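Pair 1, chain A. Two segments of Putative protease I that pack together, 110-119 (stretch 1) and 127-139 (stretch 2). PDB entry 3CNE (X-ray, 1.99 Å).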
# COMPACT_ATOMS: atom_id res chain seq x y z
N HIS A 110 -11.72 -7.37 -0.05
CA HIS A 110 -11.08 -7.97 -1.20
C HIS A 110 -10.39 -9.26 -0.78
O HIS A 110 -10.28 -9.56 0.41
CB HIS A 110 -10.08 -6.98 -1.83
CG HIS A 110 -8.87 -6.72 -1.00
ND1 HIS A 110 -8.85 -5.77 0.00
CD2 HIS A 110 -7.63 -7.27 -1.02
CE1 HIS A 110 -7.64 -5.74 0.56
NE2 HIS A 110 -6.89 -6.64 -0.04
N CYS A 111 -9.91 -9.99 -1.79
CA CYS A 111 -9.18 -11.25 -1.63
C CYS A 111 -10.06 -12.27 -0.87
O CYS A 111 -11.07 -12.69 -1.41
CB CYS A 111 -7.77 -11.01 -1.05
SG CYS A 111 -6.64 -12.40 -1.34
N ALA A 112 -9.72 -12.64 0.37
CA ALA A 112 -10.61 -13.57 1.11
C ALA A 112 -11.66 -12.87 1.98
O ALA A 112 -12.36 -13.52 2.76
CB ALA A 112 -9.79 -14.62 1.95
N GLY A 113 -11.77 -11.54 1.84
CA GLY A 113 -12.76 -10.74 2.55
C GLY A 113 -14.18 -11.27 2.41
O GLY A 113 -14.93 -11.34 3.40
N ALA A 114 -14.57 -11.63 1.19
CA ALA A 114 -15.93 -12.14 0.94
C ALA A 114 -16.17 -13.45 1.72
O ALA A 114 -17.31 -13.75 2.12
CB ALA A 114 -16.14 -12.39 -0.54
N MSE A 115 -15.09 -14.21 1.93
CA MSE A 115 -15.20 -15.46 2.68
C MSE A 115 -15.43 -15.18 4.16
O MSE A 115 -16.26 -15.82 4.80
CB MSE A 115 -13.98 -16.32 2.48
CG MSE A 115 -14.08 -17.71 3.10
SE MSE A 115 -12.34 -18.59 3.12
CE MSE A 115 -11.30 -17.50 4.39
N MSE A 116 -14.70 -14.20 4.69
CA MSE A 116 -14.90 -13.77 6.08
C MSE A 116 -16.36 -13.33 6.28
O MSE A 116 -17.00 -13.66 7.28
CB MSE A 116 -13.92 -12.66 6.45
CG MSE A 116 -12.45 -13.11 6.38
SE MSE A 116 -12.08 -14.47 7.77
CE MSE A 116 -12.08 -13.29 9.26
N PHE A 117 -16.88 -12.57 5.31
CA PHE A 117 -18.28 -12.17 5.31
C PHE A 117 -19.19 -13.40 5.27
O PHE A 117 -20.11 -13.51 6.09
CB PHE A 117 -18.59 -11.22 4.12
CG PHE A 117 -17.87 -9.88 4.18
CD1 PHE A 117 -17.36 -9.38 5.37
CD2 PHE A 117 -17.75 -9.10 3.02
CE1 PHE A 117 -16.72 -8.10 5.41
CE2 PHE A 117 -17.12 -7.84 3.05
CZ PHE A 117 -16.60 -7.35 4.25
N ASP A 118 -18.91 -14.34 4.35
CA ASP A 118 -19.73 -15.53 4.17
C ASP A 118 -19.88 -16.32 5.45
O ASP A 118 -20.99 -16.77 5.77
CB ASP A 118 -19.18 -16.43 3.06
CG ASP A 118 -19.95 -17.78 2.94
OD1 ASP A 118 -20.53 -18.26 3.93
OD2 ASP A 118 -19.99 -18.40 1.86
N PHE A 119 -18.77 -16.48 6.18
CA PHE A 119 -18.74 -17.25 7.43
C PHE A 119 -19.82 -16.80 8.39
O PHE A 119 -20.34 -17.60 9.18
CB PHE A 119 -17.37 -17.12 8.12
CG PHE A 119 -16.25 -17.90 7.45
CD1 PHE A 119 -16.52 -18.84 6.48
CD2 PHE A 119 -14.94 -17.73 7.87
CE1 PHE A 119 -15.48 -19.57 5.89
CE2 PHE A 119 -13.90 -18.44 7.31
CZ PHE A 119 -14.17 -19.37 6.32
N LYS A 127 -24.05 -11.67 -4.78
CA LYS A 127 -22.87 -11.93 -5.58
C LYS A 127 -21.65 -11.31 -4.91
O LYS A 127 -21.70 -10.17 -4.45
CB LYS A 127 -23.03 -11.40 -7.00
CG LYS A 127 -23.85 -12.35 -7.89
CD LYS A 127 -24.24 -11.67 -9.20
CE LYS A 127 -25.28 -10.58 -8.95
NZ LYS A 127 -25.42 -9.65 -10.13
N VAL A 128 -20.58 -12.09 -4.85
CA VAL A 128 -19.31 -11.61 -4.29
C VAL A 128 -18.17 -12.00 -5.18
O VAL A 128 -18.20 -13.05 -5.84
CB VAL A 128 -19.01 -12.16 -2.87
CG1 VAL A 128 -19.99 -11.60 -1.83
CG2 VAL A 128 -18.97 -13.71 -2.84
N ALA A 129 -17.15 -11.15 -5.20
CA ALA A 129 -15.88 -11.47 -5.82
C ALA A 129 -14.94 -11.87 -4.69
O ALA A 129 -14.99 -11.32 -3.58
CB ALA A 129 -15.33 -10.29 -6.57
N VAL A 130 -14.12 -12.86 -4.99
CA VAL A 130 -13.31 -13.55 -3.99
C VAL A 130 -12.09 -14.10 -4.71
O VAL A 130 -12.14 -14.37 -5.92
CB VAL A 130 -14.14 -14.66 -3.29
CG1 VAL A 130 -14.56 -15.75 -4.25
CG2 VAL A 130 -13.38 -15.26 -2.11
N HIS A 131 -11.00 -14.24 -3.96
CA HIS A 131 -9.79 -14.83 -4.48
C HIS A 131 -10.12 -16.27 -4.94
O HIS A 131 -10.81 -16.98 -4.22
CB HIS A 131 -8.70 -14.85 -3.40
CG HIS A 131 -7.36 -15.24 -3.93
ND1 HIS A 131 -7.03 -16.54 -4.22
CD2 HIS A 131 -6.29 -14.49 -4.25
CE1 HIS A 131 -5.79 -16.57 -4.70
NE2 HIS A 131 -5.33 -15.34 -4.73
N PRO A 132 -9.64 -16.68 -6.13
CA PRO A 132 -9.93 -18.03 -6.64
C PRO A 132 -9.75 -19.16 -5.62
O PRO A 132 -10.59 -20.05 -5.53
CB PRO A 132 -8.94 -18.19 -7.80
CG PRO A 132 -8.79 -16.81 -8.31
CD PRO A 132 -8.83 -15.91 -7.09
N LEU A 133 -8.68 -19.11 -4.83
CA LEU A 133 -8.43 -20.16 -3.84
C LEU A 133 -9.44 -20.16 -2.69
O LEU A 133 -9.64 -21.18 -2.03
CB LEU A 133 -7.00 -20.06 -3.28
CG LEU A 133 -5.82 -20.23 -4.25
CD1 LEU A 133 -4.49 -19.86 -3.59
CD2 LEU A 133 -5.77 -21.66 -4.82
N ALA A 134 -10.08 -19.02 -2.44
CA ALA A 134 -11.08 -18.93 -1.39
C ALA A 134 -12.49 -19.20 -1.95
O ALA A 134 -13.42 -19.42 -1.18
CB ALA A 134 -11.02 -17.56 -0.70
N LYS A 135 -12.64 -19.20 -3.28
CA LYS A 135 -13.96 -19.38 -3.93
C LYS A 135 -14.78 -20.59 -3.45
O LYS A 135 -15.96 -20.44 -3.16
CB LYS A 135 -13.85 -19.39 -5.47
CG LYS A 135 -15.20 -19.37 -6.18
CD LYS A 135 -15.07 -19.29 -7.68
CE LYS A 135 -16.46 -19.34 -8.33
NZ LYS A 135 -16.37 -19.56 -9.80
N PRO A 136 -14.15 -21.78 -3.35
CA PRO A 136 -14.93 -22.94 -2.91
C PRO A 136 -15.51 -22.80 -1.50
O PRO A 136 -16.43 -23.53 -1.15
CB PRO A 136 -13.91 -24.09 -2.93
CG PRO A 136 -12.81 -23.63 -3.80
CD PRO A 136 -12.75 -22.15 -3.62
N ALA A 137 -14.97 -21.87 -0.70
CA ALA A 137 -15.49 -21.66 0.66
C ALA A 137 -16.74 -20.79 0.71
O ALA A 137 -17.35 -20.64 1.77
CB ALA A 137 -14.40 -21.11 1.57
N ILE A 138 -17.12 -20.20 -0.42
CA ILE A 138 -18.33 -19.37 -0.48
C ILE A 138 -19.55 -20.27 -0.63
O ILE A 138 -19.74 -20.88 -1.68
CB ILE A 138 -18.26 -18.31 -1.63
CG1 ILE A 138 -17.07 -17.35 -1.43
CG2 ILE A 138 -19.57 -17.55 -1.77
CD1 ILE A 138 -17.15 -16.54 -0.15
N GLN A 139 -20.34 -20.38 0.43
CA GLN A 139 -21.60 -21.15 0.37
C GLN A 139 -22.90 -20.38 0.58
O GLN A 139 -23.94 -20.77 0.04
CB GLN A 139 -21.58 -22.41 1.25
CG GLN A 139 -20.39 -22.61 2.17
CD GLN A 139 -20.43 -23.95 2.84
OE1 GLN A 139 -21.31 -24.77 2.55
NE2 GLN A 139 -19.49 -24.20 3.76
O HOH W 1 -13.31 -10.92 -1.29

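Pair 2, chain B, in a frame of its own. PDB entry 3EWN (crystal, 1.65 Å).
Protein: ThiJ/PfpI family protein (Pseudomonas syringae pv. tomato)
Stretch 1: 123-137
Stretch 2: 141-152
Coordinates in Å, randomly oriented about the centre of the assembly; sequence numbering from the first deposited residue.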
# COMPACT_ATOMS: atom_id res chain seq x y z
N VAL B 123 -6.01 7.29 8.89
CA VAL B 123 -5.69 7.75 7.55
C VAL B 123 -6.99 7.78 6.76
O VAL B 123 -7.87 6.95 6.97
CB VAL B 123 -4.67 6.79 6.86
CG1 VAL B 123 -4.64 7.03 5.35
CG2 VAL B 123 -3.29 7.00 7.45
N CYS B 124 -7.13 8.76 5.87
CA CYS B 124 -8.31 8.84 5.03
C CYS B 124 -9.60 8.97 5.86
O CYS B 124 -9.60 9.62 6.90
CB CYS B 124 -8.36 7.59 4.14
SG CYS B 124 -9.38 7.72 2.66
N SER B 125 -10.68 8.33 5.41
CA SER B 125 -11.94 8.43 6.14
C SER B 125 -11.91 7.75 7.50
O SER B 125 -12.90 7.72 8.22
CB SER B 125 -13.10 7.87 5.31
OG SER B 125 -12.87 6.52 4.97
N GLY B 126 -10.76 7.18 7.85
CA GLY B 126 -10.64 6.54 9.15
C GLY B 126 -10.88 7.54 10.27
O GLY B 126 -11.24 7.16 11.38
N SER B 127 -10.68 8.82 9.98
CA SER B 127 -10.90 9.83 11.01
C SER B 127 -12.38 9.97 11.37
O SER B 127 -12.72 10.59 12.38
CB SER B 127 -10.30 11.18 10.59
OG SER B 127 -10.54 11.47 9.23
N LEU B 128 -13.27 9.41 10.56
CA LEU B 128 -14.70 9.46 10.87
C LEU B 128 -14.93 8.49 12.02
O LEU B 128 -15.78 8.71 12.88
CB LEU B 128 -15.56 9.04 9.67
CG LEU B 128 -15.56 9.88 8.39
CD1 LEU B 128 -16.51 9.23 7.38
CD2 LEU B 128 -16.00 11.31 8.68
N ILE B 129 -14.16 7.40 12.03
CA ILE B 129 -14.27 6.41 13.09
C ILE B 129 -13.74 7.00 14.39
O ILE B 129 -14.36 6.83 15.44
CB ILE B 129 -13.49 5.12 12.72
CG1 ILE B 129 -14.14 4.44 11.51
CG2 ILE B 129 -13.46 4.16 13.92
CD1 ILE B 129 -13.33 3.27 10.94
N LEU B 130 -12.61 7.70 14.32
CA LEU B 130 -12.03 8.33 15.51
C LEU B 130 -13.02 9.35 16.07
O LEU B 130 -13.19 9.47 17.28
CB LEU B 130 -10.73 9.06 15.17
CG LEU B 130 -9.52 8.28 14.67
CD1 LEU B 130 -8.32 9.22 14.58
CD2 LEU B 130 -9.21 7.12 15.61
N GLY B 131 -13.64 10.11 15.17
CA GLY B 131 -14.59 11.11 15.60
C GLY B 131 -15.83 10.50 16.23
O GLY B 131 -16.28 10.93 17.29
N ALA B 132 -16.40 9.50 15.57
CA ALA B 132 -17.60 8.85 16.07
C ALA B 132 -17.34 8.16 17.41
O ALA B 132 -18.26 7.96 18.20
CB ALA B 132 -18.13 7.84 15.05
N ALA B 133 -16.09 7.79 17.66
CA ALA B 133 -15.72 7.13 18.91
C ALA B 133 -15.46 8.16 20.00
O ALA B 133 -15.13 7.81 21.13
CB ALA B 133 -14.49 6.25 18.71
N GLY B 134 -15.60 9.44 19.64
CA GLY B 134 -15.39 10.52 20.59
C GLY B 134 -13.94 10.83 20.90
O GLY B 134 -13.62 11.34 21.98
N LEU B 135 -13.06 10.54 19.95
CA LEU B 135 -11.62 10.76 20.12
C LEU B 135 -11.07 12.04 19.50
O LEU B 135 -9.86 12.28 19.56
CB LEU B 135 -10.85 9.57 19.55
CG LEU B 135 -10.58 8.35 20.43
CD1 LEU B 135 -11.61 8.22 21.54
CD2 LEU B 135 -10.53 7.12 19.56
N LEU B 136 -11.93 12.87 18.91
CA LEU B 136 -11.45 14.10 18.29
C LEU B 136 -12.13 15.35 18.85
O LEU B 136 -12.32 16.33 18.13
CB LEU B 136 -11.66 14.05 16.77
CG LEU B 136 -11.02 12.89 16.00
CD1 LEU B 136 -11.46 12.96 14.54
CD2 LEU B 136 -9.50 12.97 16.10
N LYS B 137 -12.47 15.33 20.13
CA LYS B 137 -13.13 16.47 20.76
C LYS B 137 -12.16 17.63 20.92
O LYS B 137 -11.29 17.62 21.80
CB LYS B 137 -13.69 16.07 22.13
CG LYS B 137 -14.76 14.99 22.07
CD LYS B 137 -15.33 14.70 23.45
CE LYS B 137 -16.27 13.51 23.42
NZ LYS B 137 -17.33 13.69 22.39
N ALA B 141 -7.86 17.74 12.79
CA ALA B 141 -7.70 16.46 12.11
C ALA B 141 -8.08 16.60 10.65
O ALA B 141 -8.86 17.47 10.27
CB ALA B 141 -8.58 15.40 12.78
N THR B 142 -7.50 15.73 9.82
CA THR B 142 -7.78 15.75 8.40
C THR B 142 -8.49 14.45 8.03
O THR B 142 -8.79 13.63 8.89
CB THR B 142 -6.49 15.92 7.57
OG1 THR B 142 -6.83 16.04 6.18
CG2 THR B 142 -5.56 14.74 7.76
N SER B 143 -8.76 14.26 6.74
CA SER B 143 -9.44 13.06 6.28
C SER B 143 -9.40 13.09 4.76
O SER B 143 -8.70 13.92 4.18
CB SER B 143 -10.89 13.08 6.76
OG SER B 143 -11.52 11.82 6.59
N HIS B 144 -10.12 12.19 4.11
CA HIS B 144 -10.17 12.21 2.65
C HIS B 144 -10.88 13.52 2.33
O HIS B 144 -11.71 13.99 3.12
CB HIS B 144 -10.97 11.01 2.12
CG HIS B 144 -10.93 10.87 0.63
ND1 HIS B 144 -11.80 11.54 -0.21
CD2 HIS B 144 -10.10 10.16 -0.18
CE1 HIS B 144 -11.51 11.24 -1.47
NE2 HIS B 144 -10.49 10.41 -1.47
N TRP B 145 -10.58 14.12 1.18
CA TRP B 145 -11.22 15.38 0.85
C TRP B 145 -12.73 15.31 0.73
O TRP B 145 -13.42 16.32 0.88
CB TRP B 145 -10.62 15.98 -0.43
CG TRP B 145 -10.65 15.08 -1.63
CD1 TRP B 145 -9.62 14.34 -2.13
CD2 TRP B 145 -11.76 14.88 -2.52
NE1 TRP B 145 -10.01 13.69 -3.28
CE2 TRP B 145 -11.32 14.00 -3.54
CE3 TRP B 145 -13.08 15.35 -2.56
CZ2 TRP B 145 -12.16 13.59 -4.58
CZ3 TRP B 145 -13.91 14.94 -3.60
CH2 TRP B 145 -13.44 14.07 -4.60
N SER B 146 -13.27 14.12 0.47
CA SER B 146 -14.71 13.96 0.31
C SER B 146 -15.53 14.01 1.60
O SER B 146 -16.75 14.17 1.54
CB SER B 146 -15.02 12.65 -0.41
OG SER B 146 -14.66 11.53 0.40
N CYS B 147 -14.87 13.90 2.75
CA CYS B 147 -15.59 13.90 4.02
C CYS B 147 -14.89 14.65 5.14
O CYS B 147 -15.29 14.55 6.30
CB CYS B 147 -15.84 12.46 4.47
SG CYS B 147 -14.33 11.50 4.75
N ARG B 148 -13.86 15.41 4.81
CA ARG B 148 -13.10 16.14 5.82
C ARG B 148 -13.95 17.08 6.68
O ARG B 148 -13.83 17.10 7.91
CB ARG B 148 -11.98 16.94 5.14
CG ARG B 148 -10.97 17.53 6.11
CD ARG B 148 -9.84 18.24 5.37
NE ARG B 148 -10.32 19.41 4.65
CZ ARG B 148 -10.30 19.53 3.32
NH1 ARG B 148 -9.83 18.55 2.56
NH2 ARG B 148 -10.77 20.63 2.76
N ASP B 149 -14.82 17.86 6.05
CA ASP B 149 -15.65 18.80 6.80
C ASP B 149 -16.64 18.15 7.75
O ASP B 149 -17.05 18.76 8.73
CB ASP B 149 -16.39 19.74 5.85
CG ASP B 149 -15.46 20.73 5.18
OD1 ASP B 149 -14.57 21.26 5.87
OD2 ASP B 149 -15.63 20.98 3.97
N ALA B 150 -17.01 16.90 7.47
CA ALA B 150 -17.95 16.20 8.34
C ALA B 150 -17.41 16.06 9.76
O ALA B 150 -18.17 16.00 10.72
CB ALA B 150 -18.26 14.81 7.76
N LEU B 151 -16.08 16.02 9.88
CA LEU B 151 -15.42 15.86 11.17
C LEU B 151 -15.86 16.88 12.23
O LEU B 151 -15.84 16.57 13.42
CB LEU B 151 -13.90 15.93 11.00
CG LEU B 151 -13.27 14.81 10.17
CD1 LEU B 151 -11.79 15.09 9.97
CD2 LEU B 151 -13.49 13.47 10.87
N ALA B 152 -16.25 18.07 11.79
CA ALA B 152 -16.70 19.12 12.70
C ALA B 152 -17.87 18.64 13.56
O ALA B 152 -18.04 19.09 14.69
CB ALA B 152 -17.10 20.36 11.90

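The two pairs differ most sharply in how the cysteine carbonyl at the head of the helix is bound by the second stretch. In pair 1 it takes a backbone hydrogen bond, H131(A) N to C111(A) O at 3.0 Å, with an N-H...O angle of 161°. In pair 2 a side chain supplies the proton instead: S143(B) OG donates to C124(B) O at 2.9 Å, while H144(B) N, buried by the contact, finds no partner. The serine replaces V130(A), whose CG2 merely touches C111(A) O at 3.5 Å.

These differences sit on a common frame, which superposes with an RMSD of 0.7 Å over 14 central residues. In each pair a type II' turn, from H110(A) to G113(A) and from V123(B) to G126(B), holds a cysteine with positive phi and leads into a helix. The matched glycines, G113(A) and G126(B), lie where an ideal CB would clash with the carbonyl oxygen of H110(A) or V123(B), 2.9 Å away in both cases. Across from the turn, H131(A) and H144(B) coincide to 0.2 Å at CA and share a t rotamer at chi1. Each ring receives the cysteine sulfur obliquely, with SG of C111(A) 4.4 Å from the centroid of the H131(A) ring and SG of C124(B) 4.8 Å from that of H144(B). Each ring also accepts a proton through ND1 from the backbone two residues on, L133(A) N at 3.1 Å or S146(B) N at 3.0 Å.

Just inside the helix, the chemistry changes at A114(A) = S127(B). The alanine packs its CB against V128(A) CB at 3.7 Å and V130(A) CB at 4.1 Å, an apolar contact. The serine brings a hydroxyl to the same place, with S127(B) OG 2.8 Å from both T142(B) O and S143(B) OG.

The next position preserves apolar packing with different shapes. The selenomethionine M115(A) extends SE to 3.6 Å from A137(A) CB and 4.2 Å from A134(A) CB. Its counterpart L128(B) is branched and meets the matching residues from the fork of its side chain: CD2 lies 4.3 Å from A150(B) CB and also 4.3 Å from C147(B) SG, and CD1 comes to 4.1 Å from the same SG. I138(A) and L151(B) also correspond, their terminal methyls approaching the helix: I138(A) CD1 lies 3.6 Å from A114(A) O, and L151(B) CD2 3.3 Å from S127(B) O.

Farther along, D118(A) OD2 accepts a very short 2.5 Å hydrogen bond from Q139(A) N. Its match, G131(B), has no side chain to make such a link.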